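Local structure of integron cassette protein (Vibrio cholerae, 3G1J) at residues V13-R27 against Q76-L90. The protein is of unknown function, encoded on a mobile integron gene cassette, and probably adopts a small SH3-like beta-barrel fold. Numbering follows the deposited sequence.
Sequences VLKAGQCYKVVRSFR and QMEIAHHLDSYFCKL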
loop_
_atom_site.group_PDB
_atom_site.type_symbol
_atom_site.label_atom_id
_atom_site.label_comp_id
_atom_site.label_asym_id
_atom_site.label_seq_id
_atom_site.Cartn_x
_atom_site.Cartn_y
_atom_site.Cartn_z
ATOM N N VAL A 13 6.675 -6.480 -4.007
ATOM C CA VAL A 13 6.860 -7.342 -2.847
ATOM C C VAL A 13 5.562 -7.681 -2.121
ATOM O O VAL A 13 5.515 -8.633 -1.358
ATOM C CB VAL A 13 7.861 -6.732 -1.832
ATOM C CG1 VAL A 13 7.217 -5.594 -1.040
ATOM C CG2 VAL A 13 8.380 -7.800 -0.893
ATOM N N LEU A 14 4.499 -6.922 -2.389
ATOM C CA LEU A 14 3.228 -7.133 -1.710
ATOM C C LEU A 14 2.409 -8.242 -2.375
ATOM O O LEU A 14 2.098 -8.171 -3.556
ATOM C CB LEU A 14 2.408 -5.828 -1.670
ATOM C CG LEU A 14 3.076 -4.657 -0.933
ATOM C CD1 LEU A 14 2.241 -3.382 -1.094
ATOM C CD2 LEU A 14 3.313 -4.970 0.544
ATOM N N LYS A 15 2.082 -9.264 -1.596
ATOM C CA LYS A 15 1.303 -10.403 -2.066
ATOM C C LYS A 15 0.040 -10.541 -1.212
ATOM O O LYS A 15 0.112 -10.576 0.015
ATOM C CB LYS A 15 2.143 -11.679 -1.938
ATOM C CG LYS A 15 1.556 -12.895 -2.637
ATOM C CD LYS A 15 2.318 -14.165 -2.263
ATOM C CE LYS A 15 2.009 -15.317 -3.215
ATOM N NZ LYS A 15 2.772 -15.201 -4.493
ATOM N N ALA A 16 -1.119 -10.632 -1.855
ATOM C CA ALA A 16 -2.379 -10.718 -1.121
ATOM C C ALA A 16 -2.413 -11.883 -0.136
ATOM O O ALA A 16 -2.044 -13.015 -0.471
ATOM C CB ALA A 16 -3.547 -10.797 -2.085
ATOM N N GLY A 17 -2.860 -11.601 1.083
ATOM C CA GLY A 17 -2.950 -12.613 2.117
ATOM C C GLY A 17 -1.746 -12.672 3.037
ATOM O O GLY A 17 -1.800 -13.298 4.098
ATOM N N GLN A 18 -0.657 -12.030 2.631
ATOM C CA GLN A 18 0.551 -11.982 3.444
ATOM C C GLN A 18 0.551 -10.769 4.361
ATOM O O GLN A 18 -0.035 -9.731 4.043
ATOM C CB GLN A 18 1.796 -11.951 2.554
ATOM C CG GLN A 18 1.999 -13.207 1.731
ATOM C CD GLN A 18 2.442 -14.395 2.570
ATOM O OE1 GLN A 18 3.332 -14.278 3.417
ATOM N NE2 GLN A 18 1.824 -15.548 2.332
ATOM N N CYS A 19 1.227 -10.896 5.495
ATOM C CA CYS A 19 1.305 -9.797 6.453
ATOM C C CYS A 19 2.627 -9.064 6.353
ATOM O O CYS A 19 3.658 -9.677 6.081
ATOM C CB CYS A 19 1.118 -10.301 7.875
ATOM S SG CYS A 19 -0.590 -10.707 8.287
ATOM N N TYR A 20 2.587 -7.752 6.591
ATOM C CA TYR A 20 3.766 -6.890 6.467
ATOM C C TYR A 20 3.928 -5.958 7.666
ATOM O O TYR A 20 2.954 -5.427 8.181
ATOM C CB TYR A 20 3.701 -6.063 5.165
ATOM C CG TYR A 20 3.716 -6.947 3.948
ATOM C CD1 TYR A 20 2.544 -7.556 3.503
ATOM C CD2 TYR A 20 4.908 -7.240 3.288
ATOM C CE1 TYR A 20 2.552 -8.412 2.420
ATOM C CE2 TYR A 20 4.928 -8.083 2.203
ATOM C CZ TYR A 20 3.748 -8.676 1.776
ATOM O OH TYR A 20 3.755 -9.527 0.698
ATOM N N LYS A 21 5.174 -5.768 8.097
ATOM C CA LYS A 21 5.522 -4.756 9.070
ATOM C C LYS A 21 5.939 -3.492 8.338
ATOM O O LYS A 21 6.704 -3.552 7.367
ATOM C CB LYS A 21 6.713 -5.254 9.898
ATOM C CG LYS A 21 7.126 -4.341 11.050
ATOM C CD LYS A 21 8.430 -4.820 11.687
ATOM C CE LYS A 21 9.030 -3.745 12.583
ATOM N NZ LYS A 21 10.268 -4.193 13.289
ATOM N N VAL A 22 5.462 -2.341 8.795
ATOM C CA VAL A 22 5.966 -1.087 8.251
ATOM C C VAL A 22 7.375 -0.860 8.796
ATOM O O VAL A 22 7.560 -0.811 10.010
ATOM C CB VAL A 22 5.041 0.078 8.617
ATOM C CG1 VAL A 22 5.653 1.409 8.197
ATOM C CG2 VAL A 22 3.661 -0.139 7.945
ATOM N N VAL A 23 8.369 -0.766 7.911
ATOM C CA VAL A 23 9.749 -0.574 8.374
ATOM C C VAL A 23 10.313 0.832 8.167
ATOM O O VAL A 23 11.432 1.126 8.592
ATOM C CB VAL A 23 10.728 -1.632 7.821
ATOM C CG1 VAL A 23 10.440 -2.995 8.423
ATOM C CG2 VAL A 23 10.689 -1.678 6.308
ATOM N N ARG A 24 9.541 1.696 7.518
ATOM C CA ARG A 24 9.836 3.122 7.548
ATOM C C ARG A 24 8.517 3.862 7.580
ATOM O O ARG A 24 7.648 3.614 6.737
ATOM C CB ARG A 24 10.656 3.596 6.346
ATOM C CG ARG A 24 11.142 5.046 6.524
ATOM C CD ARG A 24 11.745 5.688 5.272
ATOM N NE ARG A 24 12.759 4.849 4.652
ATOM C CZ ARG A 24 13.660 5.290 3.784
ATOM N NH1 ARG A 24 13.711 6.582 3.469
ATOM N NH2 ARG A 24 14.526 4.436 3.252
ATOM N N SER A 25 8.350 4.750 8.553
ATOM C CA SER A 25 7.104 5.517 8.624
ATOM C C SER A 25 6.972 6.301 7.325
ATOM O O SER A 25 7.967 6.757 6.764
ATOM C CB SER A 25 7.081 6.467 9.830
ATOM O OG SER A 25 7.232 5.772 11.060
ATOM N N PHE A 26 5.748 6.450 6.834
ATOM C CA PHE A 26 5.531 7.232 5.628
ATOM C C PHE A 26 4.123 7.809 5.610
ATOM O O PHE A 26 3.224 7.314 6.307
ATOM C CB PHE A 26 5.762 6.372 4.383
ATOM C CG PHE A 26 4.707 5.309 4.173
ATOM C CD1 PHE A 26 4.868 4.038 4.698
ATOM C CD2 PHE A 26 3.556 5.587 3.450
ATOM C CE1 PHE A 26 3.902 3.058 4.502
ATOM C CE2 PHE A 26 2.583 4.613 3.258
ATOM C CZ PHE A 26 2.762 3.346 3.786
ATOM N N ARG A 27 3.945 8.859 4.810
ATOM C CA ARG A 27 2.646 9.506 4.643
ATOM C C ARG A 27 2.179 9.276 3.224
ATOM O O ARG A 27 2.965 9.383 2.277
ATOM C CB ARG A 27 2.740 11.015 4.907
ATOM C CG ARG A 27 3.160 11.367 6.319
ATOM C CD ARG A 27 2.729 12.775 6.743
ATOM N NE ARG A 27 2.924 12.925 8.184
ATOM C CZ ARG A 27 1.956 12.825 9.092
ATOM N NH1 ARG A 27 0.704 12.605 8.715
ATOM N NH2 ARG A 27 2.240 12.961 10.383
ATOM N N GLN A 76 4.580 10.407 -4.494
ATOM C CA GLN A 76 4.912 9.166 -3.802
ATOM C C GLN A 76 5.522 8.045 -4.649
ATOM O O GLN A 76 5.453 6.879 -4.244
ATOM C CB GLN A 76 3.712 8.621 -3.015
ATOM C CG GLN A 76 3.253 9.510 -1.874
ATOM C CD GLN A 76 2.324 10.613 -2.345
ATOM O OE1 GLN A 76 1.492 10.398 -3.216
ATOM N NE2 GLN A 76 2.459 11.801 -1.759
HETATM N N MSE A 77 6.113 8.376 -5.804
HETATM C CA MSE A 77 6.850 7.361 -6.564
HETATM C C MSE A 77 7.895 6.731 -5.651
HETATM O O MSE A 77 8.131 5.531 -5.710
HETATM C CB MSE A 77 7.523 7.937 -7.831
HETATM C CG MSE A 77 8.334 6.900 -8.686
HETATM SE SE MSE A 77 9.109 7.641 -10.339
HETATM C CE MSE A 77 8.124 9.192 -10.150
ATOM N N GLU A 78 8.518 7.552 -4.808
ATOM C CA GLU A 78 9.507 7.060 -3.842
ATOM C C GLU A 78 9.011 5.821 -3.100
ATOM O O GLU A 78 9.751 4.852 -2.929
ATOM C CB GLU A 78 9.900 8.162 -2.845
ATOM C CG GLU A 78 10.365 7.653 -1.463
ATOM C CD GLU A 78 11.675 6.875 -1.497
ATOM O OE1 GLU A 78 12.407 6.967 -2.503
ATOM O OE2 GLU A 78 11.979 6.174 -0.505
ATOM N N ILE A 79 7.752 5.839 -2.674
ATOM C CA ILE A 79 7.219 4.722 -1.906
ATOM C C ILE A 79 6.839 3.564 -2.815
ATOM O O ILE A 79 7.240 2.422 -2.587
ATOM C CB ILE A 79 6.007 5.149 -1.048
ATOM C CG1 ILE A 79 6.460 6.131 0.035
ATOM C CG2 ILE A 79 5.351 3.939 -0.403
ATOM C CD1 ILE A 79 5.359 7.055 0.503
ATOM N N ALA A 80 6.070 3.876 -3.854
ATOM C CA ALA A 80 5.579 2.875 -4.798
ATOM C C ALA A 80 6.717 2.116 -5.492
ATOM O O ALA A 80 6.586 0.923 -5.782
ATOM C CB ALA A 80 4.672 3.553 -5.832
ATOM N N HIS A 81 7.827 2.811 -5.742
ATOM C CA HIS A 81 8.978 2.265 -6.462
ATOM C C HIS A 81 10.018 1.600 -5.557
ATOM O O HIS A 81 10.982 1.002 -6.050
ATOM C CB HIS A 81 9.683 3.378 -7.244
ATOM C CG HIS A 81 9.134 3.591 -8.617
ATOM N ND1 HIS A 81 9.872 4.158 -9.634
ATOM C CD2 HIS A 81 7.927 3.289 -9.148
ATOM C CE1 HIS A 81 9.135 4.210 -10.730
ATOM N NE2 HIS A 81 7.951 3.688 -10.461
ATOM N N HIS A 82 9.843 1.732 -4.247
ATOM C CA HIS A 82 10.785 1.154 -3.287
ATOM C C HIS A 82 10.041 0.528 -2.119
ATOM O O HIS A 82 10.334 0.814 -0.960
ATOM C CB HIS A 82 11.741 2.228 -2.763
ATOM C CG HIS A 82 12.502 2.929 -3.840
ATOM N ND1 HIS A 82 12.097 4.135 -4.373
ATOM C CD2 HIS A 82 13.634 2.586 -4.498
ATOM C CE1 HIS A 82 12.954 4.507 -5.309
ATOM N NE2 HIS A 82 13.891 3.582 -5.410
ATOM N N LEU A 83 9.073 -0.332 -2.415
ATOM C CA LEU A 83 8.198 -0.851 -1.371
ATOM C C LEU A 83 8.942 -1.598 -0.256
ATOM O O LEU A 83 8.503 -1.611 0.902
ATOM C CB LEU A 83 7.125 -1.742 -1.988
ATOM C CG LEU A 83 6.102 -0.907 -2.756
ATOM C CD1 LEU A 83 5.198 -1.802 -3.595
ATOM C CD2 LEU A 83 5.288 -0.079 -1.778
ATOM N N ASP A 84 10.076 -2.203 -0.597
ATOM C CA ASP A 84 10.850 -2.907 0.417
ATOM C C ASP A 84 11.571 -1.981 1.406
ATOM O O ASP A 84 12.101 -2.445 2.406
ATOM C CB ASP A 84 11.822 -3.926 -0.204
ATOM C CG ASP A 84 12.632 -3.357 -1.351
ATOM O OD1 ASP A 84 12.408 -2.197 -1.766
ATOM O OD2 ASP A 84 13.505 -4.095 -1.846
ATOM N N SER A 85 11.564 -0.680 1.139
ATOM C CA SER A 85 12.062 0.293 2.107
ATOM C C SER A 85 10.994 0.565 3.163
ATOM O O SER A 85 11.296 1.096 4.226
ATOM C CB SER A 85 12.422 1.619 1.423
ATOM O OG SER A 85 13.572 1.531 0.585
ATOM N N TYR A 86 9.748 0.203 2.852
ATOM C CA TYR A 86 8.584 0.594 3.648
ATOM C C TYR A 86 7.856 -0.586 4.274
ATOM O O TYR A 86 7.327 -0.484 5.383
ATOM C CB TYR A 86 7.625 1.455 2.794
ATOM C CG TYR A 86 8.303 2.733 2.419
ATOM C CD1 TYR A 86 8.321 3.798 3.303
ATOM C CD2 TYR A 86 9.008 2.856 1.218
ATOM C CE1 TYR A 86 8.993 4.960 3.012
ATOM C CE2 TYR A 86 9.680 4.029 0.901
ATOM C CZ TYR A 86 9.679 5.079 1.814
ATOM O OH TYR A 86 10.324 6.261 1.542
ATOM N N PHE A 87 7.858 -1.711 3.568
ATOM C CA PHE A 87 7.175 -2.905 4.020
ATOM C C PHE A 87 8.121 -4.088 4.056
ATOM O O PHE A 87 8.871 -4.332 3.103
ATOM C CB PHE A 87 6.006 -3.224 3.085
ATOM C CG PHE A 87 4.929 -2.180 3.090
ATOM C CD1 PHE A 87 3.996 -2.147 4.112
ATOM C CD2 PHE A 87 4.850 -1.234 2.075
ATOM C CE1 PHE A 87 2.993 -1.189 4.124
ATOM C CE2 PHE A 87 3.845 -0.265 2.080
ATOM C CZ PHE A 87 2.918 -0.252 3.108
ATOM N N CYS A 88 8.070 -4.825 5.157
ATOM C CA CYS A 88 8.798 -6.079 5.265
ATOM C C CYS A 88 7.834 -7.222 5.590
ATOM O O CYS A 88 7.016 -7.133 6.521
ATOM C CB CYS A 88 9.903 -5.970 6.318
ATOM S SG CYS A 88 10.881 -7.484 6.511
ATOM N N LYS A 89 7.920 -8.295 4.811
ATOM C CA LYS A 89 7.065 -9.455 5.039
ATOM C C LYS A 89 7.230 -10.030 6.453
ATOM O O LYS A 89 8.327 -10.016 7.019
ATOM C CB LYS A 89 7.322 -10.524 3.975
ATOM C CG LYS A 89 6.161 -11.486 3.775
ATOM C CD LYS A 89 6.467 -12.514 2.695
ATOM C CE LYS A 89 7.312 -13.658 3.241
ATOM N NZ LYS A 89 6.551 -14.500 4.211
ATOM N N LEU A 90 6.130 -10.531 7.009
ATOM C CA LEU A 90 6.078 -11.062 8.375
ATOM C C LEU A 90 5.816 -9.968 9.404
ATOM O O LEU A 90 4.849 -10.043 10.161
ATOM C CB LEU A 90 7.344 -11.846 8.735
ATOM C CG LEU A 90 7.302 -13.362 8.527
ATOM C CD1 LEU A 90 6.531 -13.715 7.266
ATOM C CD2 LEU A 90 8.712 -13.947 8.497
HETATM O O HOH W 1 13.649 2.021 5.086
#
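F87 and F26 meet through their CZ atoms, 3.7 Å apart, and illustrate how an aromatic cluster can gather side chains from separate parts of a small beta fold: F87 from strand 87-89, Y86 from just before it and F26 from strand 26-27. The F26 and F87 ring planes are turned 70° to each other. F87 CG lies beside its own backbone N (chi1 -64°), which carries the ring alongside V22, whose CG2 reaches CE1; L14 CD2 approaches CB and CG. F26 takes the rarer torsion with CG between N and the carbonyl carbon (chi1 70°), bringing CD1 within 3.7 Å of Y86 CD1 while I79 CD1 meets CD2. The Y86 ring is hemmed in: I79 CG1 lies above one face, displaced toward the rim, R24 O sits at the edge, and the aliphatic part of R24 runs past it, CD 3.6 Å from CE1. Its hydroxyl gives a 2.6 Å hydrogen bond from OH to the anti lone pair of E78 OE2, which fixes the outer end of the ring. R24 then bends at chi3, and a water joins its NE to S85 O. Beside the cluster, strands 19-22 and 87-89 pair antiparallel: K21 and C88 exchange two backbone bonds, V23 N donates to Y86 O, and the non-hydrogen-bonded pair V22 and F87 shares a face with Y20. Strand 87-89 forms one edge of the five-stranded antiparallel sheet, next to strand 19-22, which pairs on its other side with strand 39-48. F58 of strand 53-60 meets the F87 ring, Y34 stacks on F26, and I79 of helix 77-80 also touches L69 of strand 63-70.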